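Local structure of chitin elicitor receptor kinase 1 (Arabidopsis thaliana, 4EBY) at residues L168-N172 against V184-G188; L20-N24 against N38-L43. The protein probably senses chitin oligomers at the plant cell surface through its LysM ectodomain and dimerises on binding them to activate immune signalling. One frame throughout, in Å; residues are numbered along the deposited sequence.

Contact 1 of 2, residues L168-N172 against V184-G188; sequences LQRYN and VYVPG
Asn172 joins the two segments with its side-chain amide, which bonds the backbone of Tyr185 twice. Its OD1 accepts from Tyr185 N at 2.8 Å, with a nearly straight N-H...O angle of 168°. Its ND2 gives one hydrogen to Tyr185 O at 2.9 Å, and that oxygen lies in the amide plane. Asn172 thus reads both the N-H and the C=O of one strand residue, as a neighbouring strand would. Val184 CB sits 3.5 Å from Asn172 OD1, with the two side chains crossing at about a right angle.

The apolar part of the contact lies further along the strand, at Pro187. Leu168 reaches it with one branch: CD2 is 3.7 Å from Pro187 CD and also touches Val186 CG1. Tyr171 brings a ring carbon, CE2, to within 4.0 Å of Pro187 CG.

A second shell fixes the amide. Asn172 ND2 gives its other hydrogen to Leu168 O, at 3.0 Å and one helical turn back, again close to the amide plane. Both amino hydrogens are used, which holds the buried amide flat and sets its rotation. The chi1 of -64° places CG anti to the carbonyl carbon and turns the amide towards strand 183-187. Gln169 NE2 makes a weak bond to Asn172 O and a second bond to Val175 O.

The arrangement belongs to the LysM domain, where helices pack on one side of a short antiparallel pair. Strand 183-187 is the outermost strand on its side of the sheet and bonds to strand 143-147. Leu168 also packs on Leu154 and Ile157 of helix 154-161, while Tyr171 meets Phe143 of strand 143-147 edge-to-face.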
ATOM      1  N   LEU A 168      -2.455 -17.057  -4.636  1.00 21.99           N
ATOM      2  CA  LEU A 168      -3.034 -15.839  -4.069  1.00 22.29           C
ATOM      3  C   LEU A 168      -3.954 -16.149  -2.899  1.00 20.56           C
ATOM      4  O   LEU A 168      -3.920 -15.469  -1.877  1.00 21.77           O
ATOM      5  CB  LEU A 168      -3.823 -15.060  -5.115  1.00 23.01           C
ATOM      6  CG  LEU A 168      -2.993 -14.352  -6.179  1.00 23.27           C
ATOM      7  CD1 LEU A 168      -3.935 -13.723  -7.192  1.00 27.00           C
ATOM      8  CD2 LEU A 168      -2.064 -13.289  -5.562  1.00 24.24           C
ATOM      9  N   GLN A 169      -4.790 -17.172  -3.045  1.00 22.28           N
ATOM     10  CA  GLN A 169      -5.712 -17.496  -1.966  1.00 19.39           C
ATOM     11  C   GLN A 169      -4.966 -17.995  -0.739  1.00 23.24           C
ATOM     12  O   GLN A 169      -5.339 -17.676   0.388  1.00 24.64           O
ATOM     13  CB  GLN A 169      -6.730 -18.553  -2.409  1.00 21.30           C
ATOM     14  CG  GLN A 169      -7.924 -18.683  -1.458  1.00 22.38           C
ATOM     15  CD  GLN A 169      -8.782 -17.423  -1.448  1.00 23.05           C
ATOM     16  OE1 GLN A 169      -9.612 -17.219  -2.339  1.00 24.45           O
ATOM     17  NE2 GLN A 169      -8.603 -16.591  -0.428  1.00 19.14           N
ATOM     18  N   ARG A 170      -3.924 -18.792  -0.953  1.00 21.82           N
ATOM     19  CA  ARG A 170      -3.153 -19.343   0.162  1.00 21.39           C
ATOM     20  C   ARG A 170      -2.437 -18.240   0.946  1.00 20.16           C
ATOM     21  O   ARG A 170      -2.227 -18.369   2.154  1.00 24.15           O
ATOM     22  CB  ARG A 170      -2.137 -20.392  -0.319  1.00 23.85           C
ATOM     23  CG  ARG A 170      -2.725 -21.740  -0.721  1.00 27.29           C
ATOM     24  CD  ARG A 170      -1.596 -22.629  -1.281  1.00 27.51           C
ATOM     25  NE  ARG A 170      -2.016 -23.968  -1.698  1.00 34.74           N
ATOM     26  CZ  ARG A 170      -1.921 -25.056  -0.932  1.00 40.33           C
ATOM     27  NH1 ARG A 170      -1.425 -24.964   0.294  1.00 38.64           N
ATOM     28  NH2 ARG A 170      -2.319 -26.242  -1.386  1.00 40.59           N
ATOM     29  N   TYR A 171      -2.051 -17.164   0.266  1.00 20.64           N
ATOM     30  CA  TYR A 171      -1.451 -16.019   0.963  1.00 18.28           C
ATOM     31  C   TYR A 171      -2.492 -15.209   1.734  1.00 21.82           C
ATOM     32  O   TYR A 171      -2.150 -14.378   2.570  1.00 22.98           O
ATOM     33  CB  TYR A 171      -0.764 -15.084  -0.034  1.00 18.48           C
ATOM     34  CG  TYR A 171       0.621 -15.526  -0.458  1.00 21.43           C
ATOM     35  CD1 TYR A 171       1.616 -15.798   0.482  1.00 22.51           C
ATOM     36  CD2 TYR A 171       0.937 -15.661  -1.799  1.00 22.67           C
ATOM     37  CE1 TYR A 171       2.903 -16.190   0.069  1.00 21.00           C
ATOM     38  CE2 TYR A 171       2.207 -16.042  -2.210  1.00 22.07           C
ATOM     39  CZ  TYR A 171       3.180 -16.295  -1.274  1.00 21.51           C
ATOM     40  OH  TYR A 171       4.435 -16.677  -1.713  1.00 22.26           O
ATOM     41  N   ASN A 172      -3.761 -15.430   1.422  1.00 19.78           N
ATOM     42  CA  ASN A 172      -4.835 -14.607   1.964  1.00 19.74           C
ATOM     43  C   ASN A 172      -5.968 -15.533   2.354  1.00 18.40           C
ATOM     44  O   ASN A 172      -7.066 -15.474   1.787  1.00 20.75           O
ATOM     45  CB  ASN A 172      -5.293 -13.593   0.920  1.00 18.43           C
ATOM     46  CG  ASN A 172      -4.200 -12.607   0.555  1.00 18.19           C
ATOM     47  OD1 ASN A 172      -3.966 -11.643   1.288  1.00 17.88           O
ATOM     48  ND2 ASN A 172      -3.510 -12.847  -0.569  1.00 18.19           N
ATOM     49  N   VAL A 184      -5.617  -7.337   0.517  1.00 16.25           N
ATOM     50  CA  VAL A 184      -4.997  -8.649   0.272  1.00 15.11           C
ATOM     51  C   VAL A 184      -3.540  -8.390  -0.091  1.00 16.36           C
ATOM     52  O   VAL A 184      -3.194  -7.286  -0.506  1.00 17.35           O
ATOM     53  CB  VAL A 184      -5.675  -9.454  -0.855  1.00 17.16           C
ATOM     54  CG1 VAL A 184      -7.076  -9.922  -0.428  1.00 19.24           C
ATOM     55  CG2 VAL A 184      -5.685  -8.674  -2.185  1.00 16.63           C
ATOM     56  N   TYR A 185      -2.697  -9.408   0.085  1.00 16.34           N
ATOM     57  CA  TYR A 185      -1.284  -9.308  -0.253  1.00 17.36           C
ATOM     58  C   TYR A 185      -1.025 -10.087  -1.539  1.00 17.46           C
ATOM     59  O   TYR A 185      -1.358 -11.271  -1.635  1.00 20.13           O
ATOM     60  CB  TYR A 185      -0.431  -9.864   0.883  1.00 18.15           C
ATOM     61  CG  TYR A 185      -0.638  -9.133   2.189  1.00 17.50           C
ATOM     62  CD1 TYR A 185      -0.208  -7.828   2.348  1.00 18.26           C
ATOM     63  CD2 TYR A 185      -1.256  -9.758   3.262  1.00 23.62           C
ATOM     64  CE1 TYR A 185      -0.399  -7.156   3.532  1.00 21.68           C
ATOM     65  CE2 TYR A 185      -1.445  -9.102   4.448  1.00 25.88           C
ATOM     66  CZ  TYR A 185      -1.012  -7.799   4.577  1.00 28.74           C
ATOM     67  OH  TYR A 185      -1.203  -7.140   5.770  1.00 35.03           O
ATOM     68  N   VAL A 186      -0.446  -9.404  -2.525  1.00 16.17           N
ATOM     69  CA  VAL A 186      -0.245  -9.969  -3.863  1.00 18.99           C
ATOM     70  C   VAL A 186       1.241  -9.883  -4.196  1.00 18.77           C
ATOM     71  O   VAL A 186       1.815  -8.807  -4.094  1.00 17.94           O
ATOM     72  CB  VAL A 186      -1.023  -9.109  -4.891  1.00 21.76           C
ATOM     73  CG1 VAL A 186      -0.782  -9.608  -6.337  1.00 21.24           C
ATOM     74  CG2 VAL A 186      -2.527  -9.064  -4.531  1.00 20.20           C
ATOM     75  N   PRO A 187       1.879 -10.996  -4.608  1.00 16.75           N
ATOM     76  CA  PRO A 187       3.304 -10.890  -4.973  1.00 15.91           C
ATOM     77  C   PRO A 187       3.535  -9.815  -6.012  1.00 19.12           C
ATOM     78  O   PRO A 187       2.743  -9.675  -6.948  1.00 19.48           O
ATOM     79  CB  PRO A 187       3.606 -12.263  -5.599  1.00 17.36           C
ATOM     80  CG  PRO A 187       2.662 -13.192  -4.909  1.00 20.46           C
ATOM     81  CD  PRO A 187       1.381 -12.385  -4.719  1.00 20.97           C
ATOM     82  N   GLY A 188       4.590  -9.030  -5.819  1.00 17.61           N
ATOM     83  CA  GLY A 188       4.937  -7.988  -6.773  1.00 16.26           C
ATOM     84  C   GLY A 188       6.282  -8.210  -7.424  1.00 19.13           C
ATOM     85  O   GLY A 188       7.096  -9.017  -6.976  1.00 19.89           O
TER

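Contact 2 of 2, residues L20-N24 against N38-L43; sequences LSVIN and NFDPIL
Leu20 and Phe39 lie alongside each other at the centre of the contact, running in opposite senses. Leu20 CD2 lies 3.8 Å from Phe39 CD1 and almost as near its CB. The same Leu20 CD2 methyl touches Leu43 CD2 at 4.0 Å. The other branch, CD1, turns to Ile42 CG2. A chi1 of -170° sets CG of Leu20 anti to the backbone N and carries the forked end across to the short helix 40-43. Ile42 reaches back with its long branch, and its CD1 comes 3.6 Å from Asn24 CG. The Asn24 amide also packs against the Phe39 ring, with the two planes 59° apart. Leu20, Asn24, Phe39 and Ile42 are all buried and form the tight part. Behind them, Leu20 and Ile42 both rest on Val61 of strand 60-70.

The packing thins towards the far end of the ring. There Phe39 CE1 lies 3.8 Å from Ser21 CA, while the CB of Ser21 points away from the Phe39 segment. Ser21 OG bonds to the hydroxyl of Tyr34. Asn38 is exposed, and its CB points away from helix 20-26. Asn38 OD1 accepts from Asp40 N at 2.8 Å, forming an Asx turn that leads into helix 40-43. Phe39 holds the N-cap position of that helix.

Mostly apolar groups join the segments, with the Asn24 amide packed among them by van der Waals contact. The Asn38 side chain serves a local turn and Ser21 OG an outside partner. Such a contact probably owes its stability to burying apolar surface rather than to directional bonds.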
ATOM      1  N   LEU A  20       0.658  12.568  -8.550  1.00 18.36           N
ATOM      2  CA  LEU A  20       1.767  11.748  -8.071  1.00 18.61           C
ATOM      3  C   LEU A  20       2.466  12.429  -6.880  1.00 18.55           C
ATOM      4  O   LEU A  20       2.929  11.770  -5.945  1.00 18.06           O
ATOM      5  CB  LEU A  20       2.761  11.493  -9.199  1.00 21.82           C
ATOM      6  CG  LEU A  20       3.827  10.459  -8.852  1.00 22.17           C
ATOM      7  CD1 LEU A  20       3.163   9.111  -8.617  1.00 23.04           C
ATOM      8  CD2 LEU A  20       4.860  10.399 -10.000  1.00 24.77           C
ATOM      9  N   SER A  21       2.518  13.759  -6.902  1.00 19.16           N
ATOM     10  CA  SER A  21       3.116  14.505  -5.805  1.00 14.84           C
ATOM     11  C   SER A  21       2.398  14.223  -4.483  1.00 17.59           C
ATOM     12  O   SER A  21       3.038  14.038  -3.458  1.00 20.22           O
ATOM     13  CB  SER A  21       3.093  16.011  -6.133  1.00 21.88           C
ATOM     14  OG  SER A  21       3.690  16.744  -5.095  1.00 42.12           O
ATOM     15  N   VAL A  22       1.070  14.227  -4.497  1.00 18.43           N
ATOM     16  CA  VAL A  22       0.319  13.960  -3.265  1.00 17.80           C
ATOM     17  C   VAL A  22       0.556  12.535  -2.759  1.00 19.42           C
ATOM     18  O   VAL A  22       0.721  12.293  -1.557  1.00 17.69           O
ATOM     19  CB  VAL A  22      -1.188  14.240  -3.444  1.00 19.67           C
ATOM     20  CG1 VAL A  22      -1.972  13.688  -2.254  1.00 27.90           C
ATOM     21  CG2 VAL A  22      -1.424  15.737  -3.566  1.00 25.27           C
ATOM     22  N   ILE A  23       0.608  11.579  -3.678  1.00 16.33           N
ATOM     23  CA  ILE A  23       0.917  10.213  -3.284  1.00 14.61           C
ATOM     24  C   ILE A  23       2.288  10.148  -2.634  1.00 16.16           C
ATOM     25  O   ILE A  23       2.453   9.544  -1.582  1.00 15.22           O
ATOM     26  CB  ILE A  23       0.873   9.275  -4.490  1.00 14.55           C
ATOM     27  CG1 ILE A  23      -0.567   9.206  -5.013  1.00 16.94           C
ATOM     28  CG2 ILE A  23       1.390   7.854  -4.133  1.00 15.37           C
ATOM     29  CD1 ILE A  23      -0.692   8.458  -6.347  1.00 20.01           C
ATOM     30  N   ASN A  24       3.281  10.762  -3.267  1.00 15.96           N
ATOM     31  CA  ASN A  24       4.630  10.695  -2.714  1.00 14.44           C
ATOM     32  C   ASN A  24       4.729  11.420  -1.370  1.00 16.16           C
ATOM     33  O   ASN A  24       5.471  10.995  -0.485  1.00 18.25           O
ATOM     34  CB  ASN A  24       5.634  11.270  -3.726  1.00 16.80           C
ATOM     35  CG  ASN A  24       7.063  10.809  -3.471  1.00 19.52           C
ATOM     36  OD1 ASN A  24       7.400  10.209  -2.427  1.00 22.61           O
ATOM     37  ND2 ASN A  24       7.905  11.079  -4.429  1.00 16.06           N
ATOM     38  N   ASN A  38      12.299  14.556  -8.031  1.00 21.78           N
ATOM     39  CA  ASN A  38      12.680  13.236  -8.492  1.00 20.87           C
ATOM     40  C   ASN A  38      11.679  12.219  -7.969  1.00 21.11           C
ATOM     41  O   ASN A  38      11.575  12.019  -6.760  1.00 21.06           O
ATOM     42  CB  ASN A  38      14.078  12.926  -7.970  1.00 21.28           C
ATOM     43  CG  ASN A  38      14.649  11.643  -8.533  1.00 24.41           C
ATOM     44  OD1 ASN A  38      13.926  10.676  -8.761  1.00 25.80           O
ATOM     45  ND2 ASN A  38      15.958  11.623  -8.748  1.00 23.52           N
ATOM     46  N   PHE A  39      10.934  11.591  -8.875  1.00 20.31           N
ATOM     47  CA  PHE A  39       9.951  10.575  -8.500  1.00 20.01           C
ATOM     48  C   PHE A  39      10.380   9.194  -8.958  1.00 19.59           C
ATOM     49  O   PHE A  39       9.566   8.285  -9.010  1.00 18.49           O
ATOM     50  CB  PHE A  39       8.596  10.921  -9.128  1.00 20.80           C
ATOM     51  CG  PHE A  39       7.993  12.199  -8.581  1.00 18.06           C
ATOM     52  CD1 PHE A  39       7.121  12.138  -7.498  1.00 20.48           C
ATOM     53  CD2 PHE A  39       8.313  13.436  -9.128  1.00 26.00           C
ATOM     54  CE1 PHE A  39       6.559  13.306  -6.968  1.00 25.32           C
ATOM     55  CE2 PHE A  39       7.752  14.606  -8.604  1.00 30.60           C
ATOM     56  CZ  PHE A  39       6.875  14.525  -7.523  1.00 27.38           C
ATOM     57  N   ASP A  40      11.661   9.053  -9.303  1.00 19.06           N
ATOM     58  CA  ASP A  40      12.150   7.769  -9.816  1.00 20.49           C
ATOM     59  C   ASP A  40      11.859   6.549  -8.931  1.00 20.13           C
ATOM     60  O   ASP A  40      11.535   5.476  -9.445  1.00 19.73           O
ATOM     61  CB  ASP A  40      13.652   7.842 -10.137  1.00 21.39           C
ATOM     62  CG  ASP A  40      13.957   8.705 -11.350  1.00 29.81           C
ATOM     63  OD1 ASP A  40      13.019   9.162 -12.046  1.00 31.04           O
ATOM     64  OD2 ASP A  40      15.155   8.902 -11.627  1.00 32.66           O
ATOM     65  N   PRO A  41      11.978   6.684  -7.600  1.00 17.78           N
ATOM     66  CA  PRO A  41      11.732   5.487  -6.781  1.00 17.47           C
ATOM     67  C   PRO A  41      10.339   4.890  -7.006  1.00 16.88           C
ATOM     68  O   PRO A  41      10.179   3.675  -6.985  1.00 19.67           O
ATOM     69  CB  PRO A  41      11.880   6.011  -5.341  1.00 18.95           C
ATOM     70  CG  PRO A  41      12.836   7.109  -5.477  1.00 19.45           C
ATOM     71  CD  PRO A  41      12.473   7.808  -6.786  1.00 21.99           C
ATOM     72  N   ILE A  42       9.348   5.748  -7.217  1.00 16.35           N
ATOM     73  CA  ILE A  42       8.007   5.305  -7.563  1.00 13.35           C
ATOM     74  C   ILE A  42       7.877   4.897  -9.031  1.00 15.14           C
ATOM     75  O   ILE A  42       7.329   3.830  -9.340  1.00 17.76           O
ATOM     76  CB  ILE A  42       6.976   6.402  -7.236  1.00 15.45           C
ATOM     77  CG1 ILE A  42       6.925   6.590  -5.726  1.00 17.33           C
ATOM     78  CG2 ILE A  42       5.601   6.002  -7.744  1.00 17.11           C
ATOM     79  CD1 ILE A  42       6.129   7.850  -5.318  1.00 16.74           C
ATOM     80  N   LEU A  43       8.387   5.730  -9.934  1.00 16.66           N
ATOM     81  CA  LEU A  43       8.214   5.473 -11.357  1.00 18.03           C
ATOM     82  C   LEU A  43       8.817   4.136 -11.796  1.00 19.52           C
ATOM     83  O   LEU A  43       8.313   3.509 -12.725  1.00 21.71           O
ATOM     84  CB  LEU A  43       8.770   6.612 -12.207  1.00 18.02           C
ATOM     85  CG  LEU A  43       7.991   7.930 -12.038  1.00 22.22           C
ATOM     86  CD1 LEU A  43       8.670   9.031 -12.811  1.00 21.87           C
ATOM     87  CD2 LEU A  43       6.545   7.750 -12.509  1.00 23.54           C
TER

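Contacts 1 and 2 lie on opposite sides of the chain's centre. Their centres are 25 Å apart and their nearest atoms about 12 Å. One sheet relates them: contact 1 includes its edge strand 183-187, while contact 2 packs on the inner strand 60-70. Contact 1 centres on amide bonds to a strand, contact 2 on apolar side chains between helix 20-26 and the start of helix 40-43. Bound N-acetylglucosamine lies about 6 Å from the Tyr185 side chain in contact 1 and about 8 Å from that of Asn24 in contact 2. No residue of either contact lines a glycan pocket. Tyr34 does, and Ser21 OG bonds it and Asn24 touches it, so contact 2 stands one shell behind that pocket.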